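Local atomic coordinates of DUF269-containing protein (Cyanothece sp. ATCC 51142, PDB entry 3NJ2), a protein that is of unknown function but belongs to the DUF269 family and is associated with nitrogen fixation in a cyanobacterium. Residues B[79-84]-B[137-142]. Residues are numbered along the deposited sequence; the frame is centred on the assembly and turned at random.
Sequences GDIDPT and RDAHRF
H140 turns its CG anti to its own carbonyl carbon (chi1 -52°), which swings the imidazole across to G79, while I81, with CG1 anti to the backbone N and chi2 also extended (172°), stretches CD1 out to A139. At the ring's edge, H140 NE2 donates to G79 O over 2.9 Å, with an N-H...O angle of 158°. The oxygen lies near the imidazole plane, yet the nitrogen stands well above the carbonyl plane of G79. Histidine suits this place because it offers an N-H at the end of a flat ring whose face can also pack: I81 CA sits over that face, 4.1 Å from the ring centroid, in a CH-pi contact. Without the imidazole, as with an alanine here, G79 O would probably lose this donor and a gap would be likely to open beneath the I81 backbone. Beyond the ring, I81 CD1 meets A139 CB at 3.8 Å; the small methyl of A139 is consistent with the close approach of the 3-10 turn, and L114 and I89 touch both side chains. D82 accepts a hydrogen bond from T85 N through OD2 and a weak one from T84 N. The contact thus joins two loops, a histidine side chain tying the 3-10 turn that follows strand 129-136 to the backbone of the loop that leads into helix 83-104, whose N-cap is D82.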
# COMPACT_ATOMS: atom_id res chain seq x y z
N GLY B 79 -0.79 -15.34 -14.30
CA GLY B 79 -0.20 -13.98 -14.53
C GLY B 79 0.26 -13.24 -13.27
O GLY B 79 0.05 -13.74 -12.16
N ASP B 80 0.99 -12.13 -13.44
CA ASP B 80 0.72 -10.94 -12.62
C ASP B 80 -0.77 -10.72 -12.76
O ASP B 80 -1.39 -11.22 -13.71
CB ASP B 80 1.46 -9.68 -13.17
CG ASP B 80 2.81 -9.40 -12.46
OD1 ASP B 80 3.36 -10.32 -11.81
OD2 ASP B 80 3.31 -8.23 -12.58
N ILE B 81 -1.36 -9.99 -11.81
CA ILE B 81 -2.80 -9.82 -11.91
C ILE B 81 -3.19 -9.00 -13.15
O ILE B 81 -2.51 -8.01 -13.43
CB ILE B 81 -3.32 -9.15 -10.63
CG1 ILE B 81 -4.87 -9.11 -10.64
CG2 ILE B 81 -2.71 -7.73 -10.39
CD1 ILE B 81 -5.49 -8.62 -9.32
N ASP B 82 -4.25 -9.43 -13.87
CA ASP B 82 -4.77 -8.54 -14.93
C ASP B 82 -5.00 -7.07 -14.41
O ASP B 82 -5.64 -6.87 -13.34
CB ASP B 82 -6.05 -9.06 -15.50
CG ASP B 82 -6.58 -8.12 -16.50
OD1 ASP B 82 -5.94 -7.97 -17.58
OD2 ASP B 82 -7.59 -7.48 -16.16
N PRO B 83 -4.49 -6.04 -15.13
CA PRO B 83 -4.72 -4.69 -14.63
C PRO B 83 -6.18 -4.32 -14.51
O PRO B 83 -6.45 -3.43 -13.71
CB PRO B 83 -4.07 -3.76 -15.68
CG PRO B 83 -2.82 -4.55 -16.08
CD PRO B 83 -3.36 -6.03 -16.11
N THR B 84 -7.09 -4.89 -15.32
CA THR B 84 -8.53 -4.60 -15.15
C THR B 84 -9.07 -5.13 -13.81
O THR B 84 -9.89 -4.47 -13.13
CB THR B 84 -9.33 -5.09 -16.34
OG1 THR B 84 -8.89 -4.35 -17.48
CG2 THR B 84 -10.80 -4.92 -16.11
N ARG B 137 -5.68 -12.17 -0.89
CA ARG B 137 -5.02 -13.38 -1.33
C ARG B 137 -5.77 -13.82 -2.61
O ARG B 137 -7.02 -13.55 -2.74
CB ARG B 137 -5.02 -14.48 -0.20
CG ARG B 137 -6.30 -15.08 0.11
CD ARG B 137 -6.21 -16.19 1.22
NE ARG B 137 -7.49 -16.86 1.32
CZ ARG B 137 -7.98 -17.47 2.39
NH1 ARG B 137 -7.32 -17.53 3.55
NH2 ARG B 137 -9.18 -18.04 2.30
N ASP B 138 -5.04 -14.50 -3.53
CA ASP B 138 -5.69 -15.07 -4.77
C ASP B 138 -6.42 -13.94 -5.48
O ASP B 138 -7.55 -14.16 -5.93
CB ASP B 138 -6.71 -16.19 -4.39
CG ASP B 138 -6.03 -17.31 -3.57
OD1 ASP B 138 -4.76 -17.38 -3.60
OD2 ASP B 138 -6.75 -18.01 -2.90
N ALA B 139 -5.76 -12.75 -5.56
CA ALA B 139 -6.47 -11.54 -6.01
C ALA B 139 -7.00 -11.69 -7.44
O ALA B 139 -8.02 -11.08 -7.81
CB ALA B 139 -5.59 -10.39 -5.92
N HIS B 140 -6.37 -12.54 -8.25
CA HIS B 140 -6.86 -12.75 -9.65
C HIS B 140 -8.33 -13.20 -9.62
O HIS B 140 -9.07 -12.95 -10.60
CB HIS B 140 -6.05 -13.88 -10.35
CG HIS B 140 -4.57 -13.69 -10.31
ND1 HIS B 140 -3.84 -13.51 -9.14
CD2 HIS B 140 -3.68 -13.60 -11.32
CE1 HIS B 140 -2.55 -13.37 -9.45
NE2 HIS B 140 -2.44 -13.39 -10.78
N ARG B 141 -8.76 -13.95 -8.59
CA ARG B 141 -10.13 -14.52 -8.41
C ARG B 141 -11.13 -13.57 -7.71
O ARG B 141 -12.16 -14.05 -7.23
CB ARG B 141 -10.00 -15.78 -7.60
CG ARG B 141 -9.13 -16.83 -8.33
CD ARG B 141 -9.10 -18.17 -7.57
NE ARG B 141 -8.18 -19.04 -8.30
CZ ARG B 141 -7.69 -20.18 -7.80
NH1 ARG B 141 -8.02 -20.55 -6.56
NH2 ARG B 141 -6.93 -20.95 -8.57
N PHE B 142 -10.72 -12.28 -7.58
CA PHE B 142 -11.55 -11.28 -6.84
C PHE B 142 -12.95 -11.32 -7.41
O PHE B 142 -13.15 -11.21 -8.63
CB PHE B 142 -10.96 -9.90 -6.98
CG PHE B 142 -11.66 -8.88 -6.20
CD1 PHE B 142 -11.52 -8.83 -4.80
CD2 PHE B 142 -12.52 -8.00 -6.86
CE1 PHE B 142 -12.19 -7.84 -4.07
CE2 PHE B 142 -13.14 -7.01 -6.16
CZ PHE B 142 -13.05 -6.96 -4.79